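Side-chain contacts in beta-alanyl-CoA:ammonia lyase 2 (Clostridium propionicum, PDB 4MTU), which probably acts as a lyase that removes ammonia from beta-alanyl-CoA, is built on the hot dog fold and binds a zinc ion: residues Gly37-Leu40 / Met41-Asp45; Pro62-Val65 / Gly66-Met69; Ile124-Asp127 / Asn128-Gly131. All blocks are in the same frame, centred on the assembly; numbering follows the deposited sequence.

Contact 1 of 3, residues Gly37-Leu40 / Met41-Asp45. With ZN (zinc ion), chain B.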
ATOM      1  N   GLY A  37     -19.995   3.022  -7.117  1.00 10.65           N
ATOM      2  CA  GLY A  37     -21.257   3.190  -6.398  1.00 10.93           C
ATOM      3  C   GLY A  37     -21.257   4.487  -5.568  1.00 10.69           C
ATOM      4  O   GLY A  37     -22.268   5.209  -5.542  1.00 11.10           O
ATOM      5  N   THR A  38     -20.155   4.764  -4.890  1.00 10.53           N
ATOM      6  CA  THR A  38     -20.068   5.993  -4.106  1.00 10.65           C
ATOM      7  C   THR A  38     -20.319   7.189  -5.019  1.00 10.36           C
ATOM      8  O   THR A  38     -21.061   8.114  -4.679  1.00 10.98           O
ATOM      9  CB  THR A  38     -18.682   6.100  -3.445  1.00 11.06           C
ATOM     10  OG1 THR A  38     -18.512   4.991  -2.535  1.00 12.97           O
ATOM     11  CG2 THR A  38     -18.554   7.392  -2.657  1.00 11.36           C
ATOM     12  N   GLU A  39     -19.665   7.218  -6.198  1.00 10.62           N
ATOM     13  CA  GLU A  39     -19.805   8.358  -7.099  1.00 10.64           C
ATOM     14  C   GLU A  39     -21.274   8.525  -7.509  1.00 10.72           C
ATOM     15  O   GLU A  39     -21.818   9.652  -7.543  1.00 10.99           O
ATOM     16  CB  GLU A  39     -18.906   8.168  -8.323  1.00 10.83           C
ATOM     17  CG  GLU A  39     -18.719   9.457  -9.094  1.00 11.70           C
ATOM     18  CD  GLU A  39     -17.747   9.386 -10.251  1.00 11.77           C
ATOM     19  OE1 GLU A  39     -16.905   8.494 -10.306  1.00 11.93           O
ATOM     20  OE2 GLU A  39     -17.802  10.316 -11.112  1.00 13.89           O
ATOM     21  N   LEU A  40     -21.953   7.428  -7.844  1.00 10.70           N
ATOM     22  CA  LEU A  40     -23.363   7.464  -8.179  1.00 10.90           C
ATOM     23  C   LEU A  40     -24.225   8.066  -7.024  1.00 10.81           C
ATOM     24  O   LEU A  40     -25.149   8.821  -7.296  1.00 11.81           O
ATOM     25  CB  LEU A  40     -23.892   6.078  -8.520  1.00 11.48           C
ATOM     26  CG  LEU A  40     -23.351   5.440  -9.811  1.00 12.63           C
ATOM     27  CD1 LEU A  40     -23.679   3.969  -9.855  1.00 13.46           C
ATOM     28  CD2 LEU A  40     -23.943   6.131 -11.019  1.00 13.28           C
ATOM     29  N   MET A  41     -23.890   7.707  -5.807  1.00 10.93           N
ATOM     30  CA  MET A  41     -24.647   8.184  -4.666  1.00 11.27           C
ATOM     31  C   MET A  41     -24.393   9.671  -4.425  1.00 11.00           C
ATOM     32  O   MET A  41     -25.337  10.427  -4.055  1.00 11.95           O
ATOM     33  CB  MET A  41     -24.332   7.331  -3.429  1.00 11.63           C
ATOM     34  CG  MET A  41     -24.813   5.907  -3.547  1.00 12.62           C
ATOM     35  SD  MET A  41     -26.589   5.716  -3.846  1.00 13.47           S
ATOM     36  CE  MET A  41     -26.645   5.487  -5.616  1.00 14.26           C
ATOM     37  N   VAL A  42     -23.176  10.115  -4.605  1.00 11.00           N
ATOM     38  CA  VAL A  42     -22.886  11.539  -4.534  1.00 10.84           C
ATOM     39  C   VAL A  42     -23.778  12.294  -5.514  1.00 10.92           C
ATOM     40  O   VAL A  42     -24.368  13.337  -5.197  1.00 11.74           O
ATOM     41  CB  VAL A  42     -21.372  11.807  -4.807  1.00 11.58           C
ATOM     42  CG1 VAL A  42     -21.122  13.319  -4.931  1.00 12.21           C
ATOM     43  CG2 VAL A  42     -20.525  11.175  -3.698  1.00 12.54           C
ATOM     44  N   TYR A  43     -23.849  11.783  -6.735  1.00 11.23           N
ATOM     45  CA  TYR A  43     -24.632  12.465  -7.764  1.00 11.71           C
ATOM     46  C   TYR A  43     -26.148  12.430  -7.548  1.00 12.24           C
ATOM     47  O   TYR A  43     -26.835  13.391  -7.841  1.00 12.93           O
ATOM     48  CB  TYR A  43     -24.294  11.907  -9.151  1.00 12.16           C
ATOM     49  CG  TYR A  43     -22.876  12.127  -9.588  1.00 12.14           C
ATOM     50  CD1 TYR A  43     -22.068  13.141  -9.086  1.00 13.49           C
ATOM     51  CD2 TYR A  43     -22.293  11.290 -10.547  1.00 12.42           C
ATOM     52  CE1 TYR A  43     -20.769  13.320  -9.483  1.00 13.33           C
ATOM     53  CE2 TYR A  43     -20.998  11.482 -10.941  1.00 12.89           C
ATOM     54  CZ  TYR A  43     -20.221  12.482 -10.434  1.00 13.16           C
ATOM     55  OH  TYR A  43     -18.908  12.649 -10.803  1.00 14.97           O
ATOM     56  N   VAL A  44     -26.659  11.312  -7.042  1.00 11.44           N
ATOM     57  CA  VAL A  44     -28.120  11.181  -6.924  1.00 12.07           C
ATOM     58  C   VAL A  44     -28.656  11.869  -5.679  1.00 11.78           C
ATOM     59  O   VAL A  44     -29.803  12.342  -5.681  1.00 13.16           O
ATOM     60  CB  VAL A  44     -28.571   9.694  -7.005  1.00 12.93           C
ATOM     61  CG1 VAL A  44     -28.336   8.953  -5.737  1.00 13.43           C
ATOM     62  CG2 VAL A  44     -30.030   9.667  -7.468  1.00 14.82           C
ATOM     63  N   ASP A  45     -27.880  11.917  -4.590  1.00 11.90           N
ATOM     64  CA  ASP A  45     -28.406  12.445  -3.316  1.00 11.52           C
ATOM     65  C   ASP A  45     -27.354  13.095  -2.433  1.00 11.56           C
ATOM     66  O   ASP A  45     -27.674  13.406  -1.268  1.00 12.19           O
ATOM     67  CB  ASP A  45     -29.278  11.455  -2.594  1.00 12.22           C
ATOM     68  CG  ASP A  45     -30.753  11.544  -2.876  1.00 12.70           C
ATOM     69  OD1 ASP A  45     -31.426  10.536  -3.146  1.00 14.68           O
ATOM     70  OD2 ASP A  45     -31.302  12.695  -2.875  1.00 13.90           O
TER
HETATM   71 ZN    ZN B 201     -33.220  11.971  -3.491  1.00 14.86          ZN
HETATM   72  O   HOH W   1     -32.571  12.043  -5.551  1.00 16.13           O
HETATM   73  O   HOH W   2     -34.251  13.721  -4.019  1.00 16.87           O
HETATM   74  O   HOH W   3     -33.911  12.305  -1.527  1.00 17.22           O
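Tyr43 lies alongside Glu39, one helical turn further on, and both side chains point the same way. At the end of the pair Tyr43 OH donates to Glu39 OE2 at 2.6 Å, meeting the oxygen on its anti side and only slightly out of the carboxylate plane. Carboxylate and phenol ring are turned steeply against each other, 76° between planes, and the glutamate methylene lies against the ring, Glu39 CG 3.6 Å from Tyr43 CE2. With CG anti to its own nitrogen (chi1 -165°), the extended Glu39 chain runs down beside the ring; its backbone oxygen lies over one ring face, toward the rim. The other carboxylate oxygen, OE1, is held by His8 and by His9 of the second subunit. This is the close-packed part of helix 27-45, the long helix that the antiparallel sheet wraps in a hot dog fold. The sheet side is apolar: Leu40 CB meets Met41 CE at 4.0 Å, and both side chains press on Ile75 and Cys85. Behind them run i to i+4 backbone bonds, such as Val42 N to Thr38 O at 2.9 Å. Water enters at the zinc, beyond Val44. Asp45, buried but not touching residues 37-40, binds zinc with both carboxylate oxygens, OD1 at 2.3 Å and OD2 at 2.1 Å; OD1 is also hydrogen-bonded to Tyr83, and His142 supplies the other protein ligand. Three waters complete the coordination, and one of them also donates to Val44 O at 2.8 Å, tying the metal's shell back to the helix.

Contact 2 of 3, residues Pro62-Val65 / Gly66-Met69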
ATOM      1  N   PRO A  62      -9.828 -13.737 -16.101  1.00 13.78           N
ATOM      2  CA  PRO A  62      -8.760 -13.369 -15.166  1.00 13.99           C
ATOM      3  C   PRO A  62      -8.182 -12.020 -15.530  1.00 12.31           C
ATOM      4  O   PRO A  62      -8.162 -11.635 -16.688  1.00 13.69           O
ATOM      5  CB  PRO A  62      -7.731 -14.497 -15.378  1.00 15.84           C
ATOM      6  CG  PRO A  62      -7.944 -14.941 -16.795  1.00 18.76           C
ATOM      7  CD  PRO A  62      -9.418 -14.825 -17.056  1.00 16.60           C
ATOM      8  N   VAL A  63      -7.640 -11.343 -14.509  1.00 11.47           N
ATOM      9  CA  VAL A  63      -7.025 -10.033 -14.634  1.00 11.01           C
ATOM     10  C   VAL A  63      -5.583 -10.136 -14.117  1.00 10.47           C
ATOM     11  O   VAL A  63      -5.366 -10.724 -13.059  1.00 11.07           O
ATOM     12  CB  VAL A  63      -7.849  -9.005 -13.815  1.00 11.18           C
ATOM     13  CG1 VAL A  63      -7.162  -7.650 -13.839  1.00 11.62           C
ATOM     14  CG2 VAL A  63      -9.265  -8.893 -14.341  1.00 12.52           C
ATOM     15  N   TYR A  64      -4.688  -9.538 -14.888  1.00 10.68           N
ATOM     16  CA  TYR A  64      -3.243  -9.574 -14.591  1.00 10.71           C
ATOM     17  C   TYR A  64      -2.653  -8.192 -14.498  1.00 10.23           C
ATOM     18  O   TYR A  64      -3.188  -7.207 -15.046  1.00 10.75           O
ATOM     19  CB  TYR A  64      -2.527 -10.333 -15.708  1.00 11.93           C
ATOM     20  CG  TYR A  64      -2.904 -11.806 -15.796  1.00 12.50           C
ATOM     21  CD1 TYR A  64      -2.263 -12.727 -15.010  1.00 13.34           C
ATOM     22  CD2 TYR A  64      -3.900 -12.198 -16.665  1.00 15.18           C
ATOM     23  CE1 TYR A  64      -2.637 -14.081 -15.082  1.00 16.40           C
ATOM     24  CE2 TYR A  64      -4.292 -13.494 -16.775  1.00 18.73           C
ATOM     25  CZ  TYR A  64      -3.641 -14.412 -15.977  1.00 17.72           C
ATOM     26  OH  TYR A  64      -4.005 -15.775 -16.073  1.00 25.47           O
ATOM     27  N   VAL A  65      -1.488  -8.106 -13.876  1.00 10.34           N
ATOM     28  CA  VAL A  65      -0.628  -6.909 -13.931  1.00 10.18           C
ATOM     29  C   VAL A  65      -0.507  -6.501 -15.389  1.00 10.13           C
ATOM     30  O   VAL A  65      -0.272  -7.334 -16.286  1.00 10.77           O
ATOM     31  CB  VAL A  65       0.741  -7.220 -13.328  1.00 10.61           C
ATOM     32  CG1 VAL A  65       1.692  -6.050 -13.506  1.00 11.14           C
ATOM     33  CG2 VAL A  65       0.597  -7.582 -11.858  1.00 10.68           C
ATOM     34  N   GLY A  66      -0.634  -5.183 -15.640  1.00 10.36           N
ATOM     35  CA  GLY A  66      -0.509  -4.604 -16.949  1.00 10.88           C
ATOM     36  C   GLY A  66      -1.789  -4.553 -17.733  1.00 11.01           C
ATOM     37  O   GLY A  66      -1.854  -3.994 -18.830  1.00 12.27           O
ATOM     38  N   ASP A  67      -2.858  -5.103 -17.183  1.00 10.51           N
ATOM     39  CA  ASP A  67      -4.180  -4.925 -17.793  1.00 10.55           C
ATOM     40  C   ASP A  67      -4.671  -3.509 -17.506  1.00 10.49           C
ATOM     41  O   ASP A  67      -4.571  -2.985 -16.393  1.00 12.94           O
ATOM     42  CB  ASP A  67      -5.173  -5.921 -17.215  1.00 11.17           C
ATOM     43  CG  ASP A  67      -4.951  -7.344 -17.700  1.00 11.66           C
ATOM     44  OD1 ASP A  67      -4.158  -7.573 -18.652  1.00 12.42           O
ATOM     45  OD2 ASP A  67      -5.687  -8.253 -17.164  1.00 12.55           O
ATOM     46  N   PHE A  68      -5.290  -2.911 -18.511  1.00 10.33           N
ATOM     47  CA  PHE A  68      -6.049  -1.653 -18.367  1.00 10.21           C
ATOM     48  C   PHE A  68      -7.505  -2.028 -18.280  1.00 10.31           C
ATOM     49  O   PHE A  68      -8.001  -2.805 -19.101  1.00 11.20           O
ATOM     50  CB  PHE A  68      -5.747  -0.699 -19.493  1.00 10.80           C
ATOM     51  CG  PHE A  68      -4.367  -0.082 -19.423  1.00 10.70           C
ATOM     52  CD1 PHE A  68      -3.240  -0.769 -19.887  1.00 11.25           C
ATOM     53  CD2 PHE A  68      -4.178   1.174 -18.854  1.00 11.15           C
ATOM     54  CE1 PHE A  68      -1.988  -0.184 -19.814  1.00 11.60           C
ATOM     55  CE2 PHE A  68      -2.937   1.746 -18.791  1.00 11.67           C
ATOM     56  CZ  PHE A  68      -1.827   1.084 -19.291  1.00 12.02           C
ATOM     57  N   MET A  69      -8.182  -1.463 -17.266  1.00 10.66           N
ATOM     58  CA  MET A  69      -9.501  -1.900 -16.866  1.00 10.74           C
ATOM     59  C   MET A  69     -10.459  -0.720 -16.762  1.00 10.54           C
ATOM     60  O   MET A  69     -10.100   0.345 -16.272  1.00 11.90           O
ATOM     61  CB  MET A  69      -9.427  -2.565 -15.488  1.00 10.99           C
ATOM     62  CG  MET A  69      -8.650  -3.880 -15.441  1.00 11.87           C
ATOM     63  SD  MET A  69      -9.385  -5.240 -16.354  1.00 12.29           S
ATOM     64  CE  MET A  69     -10.822  -5.513 -15.306  1.00 14.61           C
TER
HETATM   65  O   HOH W   4      -1.503  -7.878 -18.701  1.00 12.25           O
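Asp67 turns its carboxylate back onto the chain before it: Tyr64 N donates to Asp67 OD2 at 2.8 Å, almost perfectly straight at the hydrogen (175°). The N-H comes down on that oxygen from well above the carboxylate plane, so the group lies across the amide and does not point at it end-on. Asp67 CG stands opposite the carbonyl carbon (chi1 -73°), which folds the side chain toward Tyr64 and lets it take this bond while the backbone N of Asp67 donates to Tyr64 O at 3.0 Å. The two bonds close opposite ways around the same pair of residues, the second being the closing bond of a type II beta turn from Tyr64 to Asp67. Gly66 sits third in that turn, with the positive phi of 89° that the type II form calls for. OD2 carries a further load, a salt bridge from Lys91, whose ammonium also bonds Pro62 O; the carboxylate is thus probably kept ionised. The other oxygen, Asp67 OD1, accepts a hydrogen bond of 2.7 Å from a water that also donates to Val65 O at 2.8 Å, a bridge from the carboxylate to the peptide at the turn's corner. Beyond the polar knot comes packing. Val63 CG1 lies 3.7 Å from Asp67 OD2, and its other methyl, CG2, meets Met69 CE tip to tip at 3.8 Å, the methionine chain being bent twice to bring its methyl there. The turn leads the loop after strand 50-59 into strand 68-78: Val63 and Met69 both rest on Cys115 of strand 106-123, Phe68 packs on Val92 of strand 82-95, and Val65 meets Thr20 of the fourth subunit.

Contact 3 of 3, residues Ile124-Asp127 / Asn128-Gly131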
ATOM      1  N   ILE A 124     -28.695   5.461   1.647  1.00 13.65           N
ATOM      2  CA  ILE A 124     -28.517   6.792   2.241  1.00 13.32           C
ATOM      3  C   ILE A 124     -29.722   6.999   3.171  1.00 14.12           C
ATOM      4  O   ILE A 124     -30.855   6.990   2.700  1.00 14.76           O
ATOM      5  CB  ILE A 124     -28.410   7.932   1.250  1.00 13.13           C
ATOM      6  CG1 ILE A 124     -27.338   7.704   0.207  1.00 13.57           C
ATOM      7  CG2 ILE A 124     -28.224   9.266   2.003  1.00 13.77           C
ATOM      8  CD1 ILE A 124     -27.395   8.663  -0.967  1.00 14.30           C
ATOM      9  N   ALA A 125     -29.490   7.208   4.463  1.00 14.91           N
ATOM     10  CA  ALA A 125     -30.604   7.447   5.407  1.00 16.78           C
ATOM     11  C   ALA A 125     -31.375   8.690   4.932  1.00 16.06           C
ATOM     12  O   ALA A 125     -30.799   9.641   4.411  1.00 15.27           O
ATOM     13  CB  ALA A 125     -30.085   7.670   6.804  1.00 18.41           C
ATOM     14  N   LYS A 126     -32.655   8.655   5.119  1.00 17.81           N
ATOM     15  CA  LYS A 126     -33.523   9.718   4.631  1.00 21.21           C
ATOM     16  C   LYS A 126     -33.047  11.088   5.056  1.00 20.40           C
ATOM     17  O   LYS A 126     -33.042  12.026   4.210  1.00 20.88           O
ATOM     18  CB  LYS A 126     -34.974   9.399   5.039  1.00 23.89           C
ATOM     19  CG  LYS A 126     -35.932   9.848   3.962  1.00 27.05           C
ATOM     20  CD  LYS A 126     -35.869   9.036   2.619  1.00 27.10           C
ATOM     21  CE  LYS A 126     -36.501   9.939   1.550  1.00 25.25           C
ATOM     22  NZ  LYS A 126     -36.609   9.325   0.191  1.00 27.84           N
ATOM     23  N   ASP A 127     -32.618  11.228   6.295  1.00 20.14           N
ATOM     24  CA  ASP A 127     -32.211  12.540   6.818  1.00 22.52           C
ATOM     25  C   ASP A 127     -30.929  13.054   6.138  1.00 21.93           C
ATOM     26  O   ASP A 127     -30.621  14.236   6.228  1.00 27.66           O
ATOM     27  CB  ASP A 127     -32.012  12.543   8.331  1.00 26.41           C
ATOM     28  CG  ASP A 127     -33.226  12.324   9.198  1.00 38.33           C
ATOM     29  OD1 ASP A 127     -34.378  12.430   8.672  1.00 32.80           O
ATOM     30  OD2 ASP A 127     -33.157  11.997  10.410  1.00 50.07           O
ATOM     31  N   ASN A 128     -30.111  12.165   5.543  1.00 16.31           N
ATOM     32  CA  ASN A 128     -28.890  12.501   4.891  1.00 15.82           C
ATOM     33  C   ASN A 128     -29.038  12.688   3.382  1.00 14.29           C
ATOM     34  O   ASN A 128     -28.041  13.066   2.717  1.00 15.37           O
ATOM     35  CB  ASN A 128     -27.808  11.438   5.103  1.00 17.08           C
ATOM     36  CG  ASN A 128     -27.366  11.387   6.556  1.00 21.42           C
ATOM     37  OD1 ASN A 128     -27.275  12.407   7.213  1.00 29.60           O
ATOM     38  ND2 ASN A 128     -27.196  10.175   7.038  1.00 28.29           N
ATOM     39  N   GLN A 129     -30.206  12.457   2.804  1.00 13.53           N
ATOM     40  CA  GLN A 129     -30.400  12.672   1.371  1.00 13.34           C
ATOM     41  C   GLN A 129     -30.550  14.187   1.102  1.00 13.38           C
ATOM     42  O   GLN A 129     -31.244  14.912   1.810  1.00 15.15           O
ATOM     43  CB  GLN A 129     -31.617  11.949   0.870  1.00 13.91           C
ATOM     44  CG  GLN A 129     -31.475  10.422   0.961  1.00 14.65           C
ATOM     45  CD  GLN A 129     -32.717   9.642   0.631  1.00 15.73           C
ATOM     46  OE1 GLN A 129     -33.643  10.161  -0.035  1.00 17.66           O
ATOM     47  NE2 GLN A 129     -32.775   8.377   0.968  1.00 18.20           N
ATOM     48  N   ARG A 130     -29.866  14.655   0.066  1.00 12.61           N
ATOM     49  CA  ARG A 130     -29.788  16.088  -0.245  1.00 12.95           C
ATOM     50  C   ARG A 130     -30.292  16.441  -1.605  1.00 12.88           C
ATOM     51  O   ARG A 130     -30.214  17.594  -2.021  1.00 14.32           O
ATOM     52  CB  ARG A 130     -28.372  16.642  -0.003  1.00 13.18           C
ATOM     53  CG  ARG A 130     -27.868  16.349   1.400  1.00 14.78           C
ATOM     54  CD  ARG A 130     -26.647  17.124   1.809  1.00 15.17           C
ATOM     55  NE  ARG A 130     -25.566  16.967   0.806  1.00 14.02           N
ATOM     56  CZ  ARG A 130     -25.001  17.908   0.119  1.00 15.03           C
ATOM     57  NH1 ARG A 130     -25.244  19.202   0.276  1.00 18.59           N
ATOM     58  NH2 ARG A 130     -24.057  17.598  -0.794  1.00 15.35           N
ATOM     59  N   GLY A 131     -30.822  15.468  -2.346  1.00 13.16           N
ATOM     60  CA  GLY A 131     -31.270  15.671  -3.697  1.00 13.61           C
ATOM     61  C   GLY A 131     -30.074  15.604  -4.707  1.00 13.07           C
ATOM     62  O   GLY A 131     -28.902  15.523  -4.341  1.00 13.55           O
TER
HETATM   63  O   HOH W   5     -26.910   7.514   5.680  1.00 22.51           O
HETATM   64  O   HOH W   6     -33.339  14.485   3.491  1.00 40.93           O
HETATM   65  O   HOH W   7     -29.856  15.835   4.278  1.00 23.67           O
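Two successive i to i+3 bonds, Asn128 N to Ala125 O at 2.9 Å and Gln129 N to Lys126 O at 3.2 Å, wind the chain into a short 3-10 turn in the loop after strand 106-123. From the end of this turn the amide of Gln129 reaches back to Ile124. Gln129 NE2 donates to Ile124 O at 2.9 Å, nearly straight (169°) and with the acceptor close to the amide plane. At the other end of the same amide, Lys126 NZ donates to Gln129 OE1 at 3.1 Å. A bend at chi2 (69°) brings the lysine chain back across the glutamine, its CD lying 3.6 Å from Gln129 NE2. On the inner side the glutamine's own chain is packed, Ile124 CG2 touching Gln129 CG at 3.6 Å. Farther out a water links Ala125 N with Asn128 ND2, and two more bridge Gln129 O to the carbonyls of Lys126 and Asp127. Asn80 O accepts from both Lys126 NZ and Gln129 NE2, tying the pair to the neighbouring loop. Bonded at both ends, the glutamine amide has its flip settled: nitrogen toward carbonyls, oxygen toward the ammonium, whose charge would probably polarise it. That fixed group lies beside His142 and close to the zinc ion, within its second shell.

In the fold
Contact 1 is buried, contact 2 partly so, and contact 3 lies at the surface. Contacts 1 and 3 share one end of the subunit: Asp45 O takes a probable hydrogen bond from Arg130 N at 2.9 Å, and Ile124 packs on Asp45, so the end of helix 27-45 and the loop after strand 106-123 meet beside one zinc site. Contact 2 lies on the opposite side of the chain's centre, its own centre about 26 Å from that of contact 1, away from the metal. Chemistry follows place: helical bonds, apolar packing and a zinc-binding carboxylate in contact 1, a carboxylate bonded into a turn in contact 2, and an amide with bridging waters in contact 3.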